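Local coordinates for methyltransferase domain-containing protein (Serratia marcescens, PDB 7CLU), which catalyses an S-adenosyl-L-methionine-dependent O-methylation in the prodigiosin biosynthetic pathway, recognises its substrate by induced fit, and probably works as a dimer, at the interface of chains A and B. Residues are numbered along the deposited sequence; one frame, centred on the assembly and turned at random. Chains: chain A/B, Methyltransferase domain-containing protein.

Contact 1: the interface of chains A and B. Residues chain A 16, 19-20, 23, 57; chain B 107, 110-111, 114, 293.
A:Phe16, A:Lys19, A:Ala20 and A:Ala23 lie along one face of the regular helix 15-26 and meet B:Trp107, the last residue of helix 93-107, and B:Leu110 and B:Lys111 at the start of helix 110-115. Helix 15-26, from the dimerisation domain of an O-methyltransferase, packs here without any polar pairing across the patch. The phenyl ring of A:Phe16 lies over one face of the B:Trp107 indole, its plane turned 11° from the six-membered ring with centroids 4.1 Å apart. The overlap is displaced toward the rims: A:Phe16 CE1 comes to 3.4 Å from B:Trp107 CE2. At the edge of the indole, and in its plane, sits A:Lys19 CB. The A:Lys19 chain then bends at chi2 (-69°), which carries its methylenes past the backbone carbonyl of B:Trp107, CG being 3.4 Å from B:Trp107 O. With CG anti to the backbone N (chi1 173°), B:Leu110 points its CD2 branch at the A helix, where it touches A:Ala20 CA at 3.8 Å and A:Ala23 CB at 3.9 Å. The small alanines let this methyl approach the helix backbone itself, and B:Leu110 CD2 ends 3.4 Å from the carbonyl oxygen A:Lys19 O.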
loop_
_atom_site.group_PDB
_atom_site.type_symbol
_atom_site.label_atom_id
_atom_site.label_comp_id
_atom_site.label_asym_id
_atom_site.label_seq_id
_atom_site.Cartn_x
_atom_site.Cartn_y
_atom_site.Cartn_z
ATOM N N PHE A 16 -0.096 2.096 4.973
ATOM C CA PHE A 16 0.530 3.139 5.801
ATOM C C PHE A 16 1.753 3.743 5.113
ATOM O O PHE A 16 1.851 4.965 4.946
ATOM C CB PHE A 16 0.978 2.585 7.156
ATOM C CG PHE A 16 -0.123 2.363 8.141
ATOM C CD1 PHE A 16 -1.456 2.503 7.784
ATOM C CD2 PHE A 16 0.191 2.000 9.452
ATOM C CE1 PHE A 16 -2.464 2.277 8.711
ATOM C CE2 PHE A 16 -0.815 1.789 10.393
ATOM C CZ PHE A 16 -2.150 1.924 10.016
ATOM N N LYS A 19 0.968 5.731 1.751
ATOM C CA LYS A 19 0.395 7.070 1.871
ATOM C C LYS A 19 1.314 8.035 2.607
ATOM O O LYS A 19 1.247 9.248 2.357
ATOM C CB LYS A 19 -0.967 7.010 2.567
ATOM C CG LYS A 19 -2.129 6.675 1.633
ATOM C CD LYS A 19 -2.395 7.839 0.678
ATOM C CE LYS A 19 -3.652 7.622 -0.130
ATOM N NZ LYS A 19 -4.114 8.884 -0.784
ATOM N N ALA A 20 2.186 7.549 3.504
ATOM C CA ALA A 20 3.207 8.450 4.039
ATOM C C ALA A 20 4.086 8.988 2.913
ATOM O O ALA A 20 4.383 10.185 2.860
ATOM C CB ALA A 20 4.064 7.753 5.105
ATOM N N ALA A 23 1.869 11.324 0.442
ATOM C CA ALA A 23 1.584 12.609 1.075
ATOM C C ALA A 23 2.826 13.502 1.081
ATOM O O ALA A 23 2.763 14.676 0.694
ATOM C CB ALA A 23 1.054 12.394 2.492
ATOM N N LEU A 57 4.661 13.171 10.291
ATOM C CA LEU A 57 5.056 12.693 8.971
ATOM C C LEU A 57 6.573 12.540 8.879
ATOM O O LEU A 57 7.069 11.546 8.341
ATOM C CB LEU A 57 4.537 13.654 7.904
ATOM C CG LEU A 57 4.853 13.256 6.471
ATOM C CD1 LEU A 57 4.402 11.826 6.184
ATOM C CD2 LEU A 57 4.203 14.262 5.520
ATOM N N TRP B 107 -6.863 6.879 5.743
ATOM C CA TRP B 107 -5.529 7.219 5.262
ATOM C C TRP B 107 -5.526 7.780 3.851
ATOM O O TRP B 107 -4.514 8.364 3.441
ATOM C CB TRP B 107 -4.634 6.004 5.327
ATOM C CG TRP B 107 -4.052 5.801 6.675
ATOM C CD1 TRP B 107 -4.706 5.402 7.803
ATOM C CD2 TRP B 107 -2.681 5.956 7.034
ATOM N NE1 TRP B 107 -3.810 5.299 8.856
ATOM C CE2 TRP B 107 -2.561 5.636 8.405
ATOM C CE3 TRP B 107 -1.536 6.337 6.331
ATOM C CZ2 TRP B 107 -1.333 5.677 9.081
ATOM C CZ3 TRP B 107 -0.310 6.380 7.017
ATOM C CH2 TRP B 107 -0.226 6.049 8.359
ATOM N N LEU B 110 -4.594 11.435 4.031
ATOM C CA LEU B 110 -3.533 11.731 4.993
ATOM C C LEU B 110 -2.992 13.143 4.797
ATOM O O LEU B 110 -2.791 13.886 5.767
ATOM C CB LEU B 110 -2.405 10.696 4.872
ATOM C CG LEU B 110 -1.134 10.977 5.708
ATOM C CD1 LEU B 110 -1.463 10.998 7.211
ATOM C CD2 LEU B 110 0.028 10.006 5.422
ATOM N N LYS B 111 -2.744 13.525 3.541
ATOM C CA LYS B 111 -2.156 14.830 3.252
ATOM C C LYS B 111 -3.017 15.963 3.789
ATOM O O LYS B 111 -2.498 16.949 4.322
ATOM C CB LYS B 111 -1.957 14.997 1.748
ATOM C CG LYS B 111 -1.577 16.420 1.343
ATOM C CD LYS B 111 -1.610 16.608 -0.167
ATOM C CE LYS B 111 -2.355 17.883 -0.579
ATOM N NZ LYS B 111 -3.835 17.682 -0.666
ATOM N N VAL B 114 -2.444 16.131 7.603
ATOM C CA VAL B 114 -1.180 16.791 7.946
ATOM C C VAL B 114 -1.315 18.294 7.764
ATOM O O VAL B 114 -0.843 19.088 8.591
ATOM C CB VAL B 114 -0.023 16.233 7.091
ATOM C CG1 VAL B 114 1.301 16.934 7.426
ATOM C CG2 VAL B 114 0.104 14.742 7.258
ATOM N N LEU B 293 0.859 8.540 12.739
ATOM C CA LEU B 293 0.014 9.040 11.656
ATOM C C LEU B 293 -1.365 8.409 11.679
ATOM O O LEU B 293 -2.351 9.063 11.324
ATOM C CB LEU B 293 0.666 8.791 10.300
ATOM C CG LEU B 293 1.947 9.554 10.033
ATOM C CD1 LEU B 293 2.581 9.023 8.763
ATOM C CD2 LEU B 293 1.668 11.058 9.951
#

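Contact 2: the interface of chains A and B. Residues chain A 18, 21-22, 25, 66, 92, 96, 99; chain B 8, 11-12.
B:Met12, at the end of helix 5-12, and A:Leu21, on helix 15-26, cross their side chains at about a right angle, in the mainly helical dimerisation domain of the O-methyltransferase family. B:Met12 CG rests 3.8 Å from A:Leu21 CB, and beyond it the sulfur touches both A:Leu92 and A:Leu25. Its SD lies 3.8 Å from A:Leu92 CD1, a branch that also meets B:Ala8 CB. A bend at chi3 (71°) turns the B:Met12 methyl toward A:Leu25 and helix 93-107: CE is 3.6 Å from A:Leu25 CD1 and 3.5 Å from the backbone N of A:Gly96, which has no side chain to hold it off. A:Ile99 comes across the root of the same residue, its CD1 touching B:Met12 CB at 4.0 Å.

A:Tyr66 and B:Gln11 run past each other in opposite directions, ring and amide planes 25° apart, with B:Gln11 OE1 at the edge of the ring and in its plane. The phenol OH of A:Tyr66 donates a short 2.5 Å hydrogen bond to B:Gln11 OE1, with the phenol oxygen tilted 17° from the plane of the amide carbonyl. Within chain A, A:Leu21 CD2 lies over the centre of the A:Tyr66 ring and backs one face of it.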
loop_
_atom_site.group_PDB
_atom_site.type_symbol
_atom_site.label_atom_id
_atom_site.label_comp_id
_atom_site.label_asym_id
_atom_site.label_seq_id
_atom_site.Cartn_x
_atom_site.Cartn_y
_atom_site.Cartn_z
ATOM N N ALA A 18 2.721 3.488 2.091
ATOM C CA ALA A 18 2.412 4.028 0.770
ATOM C C ALA A 18 1.941 5.471 0.872
ATOM O O ALA A 18 2.452 6.351 0.178
ATOM C CB ALA A 18 1.349 3.159 0.078
ATOM N N LEU A 21 4.474 8.123 1.979
ATOM C CA LEU A 21 5.295 8.569 0.857
ATOM C C LEU A 21 4.524 9.493 -0.085
ATOM O O LEU A 21 5.027 10.562 -0.453
ATOM C CB LEU A 21 5.858 7.357 0.117
ATOM C CG LEU A 21 7.047 6.630 0.768
ATOM C CD1 LEU A 21 7.309 5.297 0.063
ATOM C CD2 LEU A 21 8.339 7.484 0.737
ATOM N N THR A 22 3.304 9.103 -0.506
ATOM C CA THR A 22 2.584 9.945 -1.465
ATOM C C THR A 22 2.177 11.283 -0.858
ATOM O O THR A 22 2.156 12.293 -1.568
ATOM C CB THR A 22 1.337 9.246 -2.041
ATOM O OG1 THR A 22 0.347 9.055 -1.030
ATOM C CG2 THR A 22 1.686 7.888 -2.705
ATOM N N LEU A 25 5.261 13.463 -0.937
ATOM C CA LEU A 25 5.524 13.926 -2.296
ATOM C C LEU A 25 4.546 15.020 -2.691
ATOM O O LEU A 25 4.944 16.027 -3.291
ATOM C CB LEU A 25 5.464 12.755 -3.280
ATOM C CG LEU A 25 6.561 11.688 -3.157
ATOM C CD1 LEU A 25 6.239 10.475 -4.039
ATOM C CD2 LEU A 25 7.936 12.247 -3.490
ATOM N N TYR A 66 13.733 7.056 4.569
ATOM C CA TYR A 66 13.753 8.042 3.494
ATOM C C TYR A 66 14.457 9.327 3.903
ATOM O O TYR A 66 14.995 10.028 3.042
ATOM C CB TYR A 66 12.325 8.321 3.009
ATOM C CG TYR A 66 11.804 7.134 2.222
ATOM C CD1 TYR A 66 12.118 6.983 0.875
ATOM C CD2 TYR A 66 11.084 6.123 2.849
ATOM C CE1 TYR A 66 11.692 5.873 0.161
ATOM C CE2 TYR A 66 10.661 5.011 2.157
ATOM C CZ TYR A 66 10.964 4.888 0.808
ATOM O OH TYR A 66 10.536 3.781 0.107
ATOM N N LEU A 92 9.286 11.338 -8.417
ATOM C CA LEU A 92 8.199 10.370 -8.341
ATOM C C LEU A 92 6.829 11.022 -8.183
ATOM O O LEU A 92 5.833 10.308 -8.040
ATOM C CB LEU A 92 8.468 9.387 -7.191
ATOM C CG LEU A 92 9.554 8.354 -7.487
ATOM C CD1 LEU A 92 9.799 7.384 -6.333
ATOM C CD2 LEU A 92 9.238 7.603 -8.779
ATOM N N GLY A 96 2.884 9.489 -7.422
ATOM C CA GLY A 96 2.176 9.811 -6.198
ATOM C C GLY A 96 0.788 10.361 -6.448
ATOM O O GLY A 96 -0.180 9.955 -5.794
ATOM N N ILE A 99 -1.512 7.751 -7.811
ATOM C CA ILE A 99 -1.980 6.935 -6.694
ATOM C C ILE A 99 -3.054 7.675 -5.899
ATOM O O ILE A 99 -4.145 7.147 -5.662
ATOM C CB ILE A 99 -0.788 6.520 -5.802
ATOM C CG1 ILE A 99 0.014 5.407 -6.485
ATOM C CG2 ILE A 99 -1.282 6.053 -4.428
ATOM C CD1 ILE A 99 1.487 5.318 -6.081
ATOM N N ALA B 8 11.273 3.027 -3.413
ATOM C CA ALA B 8 10.195 3.964 -3.146
ATOM C C ALA B 8 8.961 3.603 -3.964
ATOM O O ALA B 8 7.846 3.600 -3.437
ATOM C CB ALA B 8 10.664 5.391 -3.426
ATOM N N GLN B 11 7.180 0.661 -2.365
ATOM C CA GLN B 11 6.467 0.994 -1.144
ATOM C C GLN B 11 5.263 1.889 -1.425
ATOM O O GLN B 11 4.225 1.761 -0.765
ATOM C CB GLN B 11 7.427 1.645 -0.150
ATOM C CG GLN B 11 8.045 0.625 0.788
ATOM C CD GLN B 11 8.805 1.261 1.921
ATOM O OE1 GLN B 11 9.708 2.063 1.695
ATOM N NE2 GLN B 11 8.450 0.905 3.146
ATOM N N MET B 12 5.389 2.806 -2.386
ATOM C CA MET B 12 4.268 3.649 -2.782
ATOM C C MET B 12 3.099 2.823 -3.301
ATOM O O MET B 12 1.951 3.279 -3.243
ATOM C CB MET B 12 4.708 4.654 -3.856
ATOM C CG MET B 12 5.547 5.840 -3.345
ATOM S SD MET B 12 6.389 6.644 -4.732
ATOM C CE MET B 12 4.959 7.412 -5.528
#

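Contact 3: the interface of chains A and B. Residues chain A 110, 289-290, 293; chain B 20, 56-57, 59-60, 64.
This is an apolar helix-to-helix interface of the homodimer, in which A:Ala289, A:Leu290 and A:Leu293 of helix 286-298 pack on B:Gln56, B:Leu57, B:Ile59 and B:Ala60 of helix 51-63, tying the O-methyltransferase domain of one chain to the dimerisation domain of the other. A:Leu293 spreads its two branches along one face of the B helix. Its CG stands anti to the carbonyl carbon (chi1 -75°), and from there CD1 reaches B:Ala60 CB at 3.8 Å while CD2 turns to B:Gln56 CB, also at 3.8 Å. The side chains of A:Leu293 and B:Gln56 run past each other in opposite directions, and the contact is made at B:Gln56 CB, the root of its chain. B:Ala60 CB is shared, since A:Leu290 CD2 lies 3.8 Å from it as well, with the thioether of B:Met64 farther along. A:Ala289 brings its methyl against the helix backbone, CB being 3.8 Å from B:Ala60 CA and 4.0 Å from B:Ile59 CG2. Backbone carbonyls meet indirectly through a water, which lies 2.7 Å from A:Ala289 O and 2.8 Å from B:Gln56 O.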
loop_
_atom_site.group_PDB
_atom_site.type_symbol
_atom_site.label_atom_id
_atom_site.label_comp_id
_atom_site.label_asym_id
_atom_site.label_seq_id
_atom_site.Cartn_x
_atom_site.Cartn_y
_atom_site.Cartn_z
ATOM N N LEU A 110 -11.341 -3.191 -4.428
ATOM C CA LEU A 110 -10.865 -4.407 -5.083
ATOM C C LEU A 110 -11.841 -5.566 -4.896
ATOM O O LEU A 110 -12.058 -6.357 -5.827
ATOM C CB LEU A 110 -9.482 -4.793 -4.557
ATOM C CG LEU A 110 -8.935 -6.130 -5.094
ATOM C CD1 LEU A 110 -8.713 -6.050 -6.602
ATOM C CD2 LEU A 110 -7.647 -6.533 -4.377
ATOM N N ALA A 289 1.856 -9.798 -11.314
ATOM C CA ALA A 289 0.615 -10.353 -10.802
ATOM C C ALA A 289 -0.268 -9.258 -10.205
ATOM O O ALA A 289 -1.487 -9.235 -10.427
ATOM C CB ALA A 289 0.926 -11.436 -9.770
ATOM N N LEU A 290 0.334 -8.328 -9.461
ATOM C CA LEU A 290 -0.447 -7.245 -8.872
ATOM C C LEU A 290 -0.825 -6.208 -9.919
ATOM O O LEU A 290 -1.895 -5.586 -9.826
ATOM C CB LEU A 290 0.334 -6.594 -7.730
ATOM C CG LEU A 290 0.549 -7.547 -6.552
ATOM C CD1 LEU A 290 1.597 -7.016 -5.596
ATOM C CD2 LEU A 290 -0.764 -7.728 -5.834
ATOM N N LEU A 293 -4.139 -7.076 -11.274
ATOM C CA LEU A 293 -5.237 -6.587 -10.448
ATOM C C LEU A 293 -5.449 -5.088 -10.639
ATOM O O LEU A 293 -6.587 -4.604 -10.608
ATOM C CB LEU A 293 -4.957 -6.904 -8.977
ATOM C CG LEU A 293 -5.133 -8.351 -8.511
ATOM C CD1 LEU A 293 -4.822 -8.500 -7.002
ATOM C CD2 LEU A 293 -6.563 -8.827 -8.805
ATOM N N ALA B 20 -4.959 -6.826 -1.619
ATOM C CA ALA B 20 -5.094 -8.216 -2.056
ATOM C C ALA B 20 -5.430 -9.113 -0.870
ATOM O O ALA B 20 -6.297 -9.998 -0.963
ATOM C CB ALA B 20 -3.817 -8.698 -2.751
ATOM N N GLN B 56 -7.124 -13.817 -11.222
ATOM C CA GLN B 56 -6.188 -12.719 -11.002
ATOM C C GLN B 56 -5.848 -12.558 -9.525
ATOM O O GLN B 56 -4.680 -12.365 -9.170
ATOM C CB GLN B 56 -6.749 -11.418 -11.556
ATOM C CG GLN B 56 -6.873 -11.430 -13.057
ATOM C CD GLN B 56 -7.533 -10.188 -13.591
ATOM O OE1 GLN B 56 -8.763 -10.127 -13.717
ATOM N NE2 GLN B 56 -6.722 -9.184 -13.916
ATOM N N LEU B 57 -6.854 -12.589 -8.650
ATOM C CA LEU B 57 -6.566 -12.470 -7.220
ATOM C C LEU B 57 -5.807 -13.692 -6.705
ATOM O O LEU B 57 -4.920 -13.562 -5.855
ATOM C CB LEU B 57 -7.856 -12.255 -6.430
ATOM C CG LEU B 57 -7.723 -12.141 -4.912
ATOM C CD1 LEU B 57 -6.690 -11.054 -4.512
ATOM C CD2 LEU B 57 -9.083 -11.885 -4.276
ATOM N N ILE B 59 -3.667 -15.608 -8.499
ATOM C CA ILE B 59 -2.299 -15.495 -8.984
ATOM C C ILE B 59 -1.501 -14.515 -8.124
ATOM O O ILE B 59 -0.343 -14.770 -7.787
ATOM C CB ILE B 59 -2.288 -15.095 -10.473
ATOM C CG1 ILE B 59 -2.814 -16.240 -11.334
ATOM C CG2 ILE B 59 -0.879 -14.753 -10.940
ATOM C CD1 ILE B 59 -3.022 -15.858 -12.800
ATOM N N ALA B 60 -2.101 -13.387 -7.748
ATOM C CA ALA B 60 -1.357 -12.444 -6.918
ATOM C C ALA B 60 -1.049 -13.036 -5.550
ATOM O O ALA B 60 0.026 -12.780 -4.982
ATOM C CB ALA B 60 -2.121 -11.135 -6.776
ATOM N N MET B 64 2.531 -13.541 -3.905
ATOM C CA MET B 64 2.887 -12.979 -2.611
ATOM C C MET B 64 3.313 -14.037 -1.599
ATOM O O MET B 64 3.765 -13.677 -0.504
ATOM C CB MET B 64 1.714 -12.162 -2.044
ATOM C CG MET B 64 1.473 -10.863 -2.784
ATOM S SD MET B 64 -0.183 -10.221 -2.543
ATOM C CE MET B 64 -0.075 -9.856 -0.787
HETATM O O HOH W 1 -2.726 -11.561 -11.082
#

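Contact 4: the interface of chains A and B. Residues chain A 95, 99, 103, 107, 287, 290, 294; chain B 13, 15-16.
B:Phe16, near the start of helix 15-26, lays its ring against a surface formed by A:Trp107 of helix 93-107 and A:Leu290 and A:Asn294 of helix 286-298. Its CB touches A:Trp107 CH2 and A:Leu290 CD1, and CG already lies over the six-membered part of the indole, near CZ2. On one side of the phenyl ring CD1 lies over CE2, and CE1 moves on to the pyrrole NE1 and to CE2, with B:Phe16 CE1 3.3 Å from A:Trp107 CE2. The other side begins at CD2, 3.7 Å from A:Leu290 CB, and passes through CE2 beside A:Asn294 CB. The tip, CZ, arrives 3.5 Å from A:Asn294 OD1. The planes of the B:Phe16 phenyl and the A:Trp107 indole differ by 15°, and B:Met13 CB backs the opposite face of the phenyl ring. A bond within chain A holds the indole's rotation: A:Trp107 NE1 donates to A:Asn294 OD1 at 2.9 Å, nearly straight (170° at H) and on a lone pair of the amide oxygen.

B:Phe15 presents its edge to the five-membered ring of A:Trp107 at 83°, and its CE1 reaches A:Ile99 CG2 at 3.6 Å. B:Met13, bent at chi2 and chi3, places CE 3.9 Å from A:Leu103 CD1 and its sulfur alongside the rim of A:Phe287. The partner subunit thus packs an aromatic and thioether cluster against helices 93-107 and 286-298 of chain A, which secures the dimer and may help to shape the nearby active site.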
loop_
_atom_site.group_PDB
_atom_site.type_symbol
_atom_site.label_atom_id
_atom_site.label_comp_id
_atom_site.label_asym_id
_atom_site.label_seq_id
_atom_site.Cartn_x
_atom_site.Cartn_y
_atom_site.Cartn_z
ATOM N N LEU A 95 3.676 9.672 -10.114
ATOM C CA LEU A 95 3.114 8.427 -9.600
ATOM C C LEU A 95 2.333 8.672 -8.319
ATOM O O LEU A 95 1.234 8.133 -8.135
ATOM C CB LEU A 95 4.217 7.400 -9.376
ATOM C CG LEU A 95 3.834 6.010 -8.847
ATOM C CD1 LEU A 95 2.808 5.359 -9.764
ATOM C CD2 LEU A 95 5.085 5.125 -8.716
ATOM N N ILE A 99 -1.512 7.751 -7.811
ATOM C CA ILE A 99 -1.980 6.935 -6.694
ATOM C C ILE A 99 -3.054 7.675 -5.899
ATOM O O ILE A 99 -4.145 7.147 -5.662
ATOM C CB ILE A 99 -0.788 6.520 -5.802
ATOM C CG1 ILE A 99 0.014 5.407 -6.485
ATOM C CG2 ILE A 99 -1.282 6.053 -4.428
ATOM C CD1 ILE A 99 1.487 5.318 -6.081
ATOM N N LEU A 103 -5.507 5.416 -8.400
ATOM C CA LEU A 103 -5.328 3.998 -8.065
ATOM C C LEU A 103 -5.715 3.673 -6.618
ATOM O O LEU A 103 -6.306 2.621 -6.352
ATOM C CB LEU A 103 -3.892 3.574 -8.333
ATOM C CG LEU A 103 -3.461 3.610 -9.802
ATOM C CD1 LEU A 103 -2.129 2.883 -9.980
ATOM C CD2 LEU A 103 -4.531 2.988 -10.652
ATOM N N TRP A 107 -8.470 0.764 -5.688
ATOM C CA TRP A 107 -8.137 -0.456 -4.965
ATOM C C TRP A 107 -8.899 -0.578 -3.659
ATOM O O TRP A 107 -8.991 -1.683 -3.113
ATOM C CB TRP A 107 -6.637 -0.540 -4.679
ATOM C CG TRP A 107 -5.835 -1.052 -5.838
ATOM C CD1 TRP A 107 -5.514 -0.368 -6.976
ATOM C CD2 TRP A 107 -5.212 -2.340 -5.950
ATOM N NE1 TRP A 107 -4.737 -1.159 -7.796
ATOM C CE2 TRP A 107 -4.543 -2.374 -7.191
ATOM C CE3 TRP A 107 -5.175 -3.479 -5.127
ATOM C CZ2 TRP A 107 -3.819 -3.499 -7.625
ATOM C CZ3 TRP A 107 -4.473 -4.597 -5.564
ATOM C CH2 TRP A 107 -3.791 -4.592 -6.798
ATOM N N PHE A 287 5.161 -8.280 -8.901
ATOM C CA PHE A 287 4.633 -6.990 -9.326
ATOM C C PHE A 287 3.683 -7.142 -10.513
ATOM O O PHE A 287 2.617 -6.513 -10.545
ATOM C CB PHE A 287 5.757 -6.018 -9.671
ATOM C CG PHE A 287 5.242 -4.689 -10.111
ATOM C CD1 PHE A 287 4.498 -3.907 -9.233
ATOM C CD2 PHE A 287 5.427 -4.251 -11.414
ATOM C CE1 PHE A 287 3.976 -2.691 -9.630
ATOM C CE2 PHE A 287 4.912 -3.033 -11.818
ATOM C CZ PHE A 287 4.179 -2.253 -10.924
ATOM N N LEU A 290 0.334 -8.328 -9.461
ATOM C CA LEU A 290 -0.447 -7.245 -8.872
ATOM C C LEU A 290 -0.825 -6.208 -9.919
ATOM O O LEU A 290 -1.895 -5.586 -9.826
ATOM C CB LEU A 290 0.334 -6.594 -7.730
ATOM C CG LEU A 290 0.549 -7.547 -6.552
ATOM C CD1 LEU A 290 1.597 -7.016 -5.596
ATOM C CD2 LEU A 290 -0.764 -7.728 -5.834
ATOM N N ASN A 294 -4.358 -4.330 -10.821
ATOM C CA ASN A 294 -4.488 -2.907 -11.117
ATOM C C ASN A 294 -5.232 -2.692 -12.432
ATOM O O ASN A 294 -6.038 -1.765 -12.549
ATOM C CB ASN A 294 -3.114 -2.237 -11.154
ATOM C CG ASN A 294 -3.203 -0.716 -11.241
ATOM O OD1 ASN A 294 -3.605 -0.066 -10.290
ATOM N ND2 ASN A 294 -2.805 -0.147 -12.380
ATOM N N MET B 13 3.387 1.605 -3.767
ATOM C CA MET B 13 2.333 0.711 -4.316
ATOM C C MET B 13 2.020 -0.427 -3.334
ATOM O O MET B 13 1.304 -1.357 -3.737
ATOM C CB MET B 13 2.764 0.122 -5.661
ATOM C CG MET B 13 3.346 1.152 -6.606
ATOM S SD MET B 13 2.765 0.967 -8.304
ATOM C CE MET B 13 1.117 1.653 -8.154
ATOM N N PHE B 15 -0.035 -0.576 -1.068
ATOM C CA PHE B 15 -1.470 -0.766 -0.910
ATOM C C PHE B 15 -2.000 -1.847 -1.842
ATOM O O PHE B 15 -3.070 -2.404 -1.569
ATOM C CB PHE B 15 -2.232 0.564 -1.099
ATOM C CG PHE B 15 -2.198 1.132 -2.507
ATOM C CD1 PHE B 15 -1.102 1.870 -2.952
ATOM C CD2 PHE B 15 -3.284 0.988 -3.354
ATOM C CE1 PHE B 15 -1.088 2.429 -4.229
ATOM C CE2 PHE B 15 -3.275 1.522 -4.638
ATOM C CZ PHE B 15 -2.177 2.246 -5.075
ATOM N N PHE B 16 -1.269 -2.163 -2.926
ATOM C CA PHE B 16 -1.589 -3.331 -3.753
ATOM C C PHE B 16 -1.661 -4.599 -2.912
ATOM O O PHE B 16 -2.677 -5.309 -2.904
ATOM C CB PHE B 16 -0.533 -3.547 -4.841
ATOM C CG PHE B 16 -0.675 -2.669 -6.035
ATOM C CD1 PHE B 16 -1.526 -1.580 -6.033
ATOM C CD2 PHE B 16 0.060 -2.937 -7.175
ATOM C CE1 PHE B 16 -1.640 -0.774 -7.157
ATOM C CE2 PHE B 16 -0.040 -2.125 -8.299
ATOM C CZ PHE B 16 -0.891 -1.049 -8.290
#

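The centres of contacts 1 and 2 lie about 10 Å apart, those of contacts 2 and 4 about 11 Å, and those of contacts 3 and 4 about 10 Å, whereas contacts 1 and 3 are separated by about 25 Å. A:Ile99 belongs to both contact 2 and contact 4, and A:Leu290 to contacts 3 and 4. Helix 15-26 takes part in all four, from one chain or the other, and two-fold symmetry gives each contact a twin. Contact 4 is centred about 12 Å from A:His247, the predicted proton acceptor, so dimer packing could influence the catalytic region.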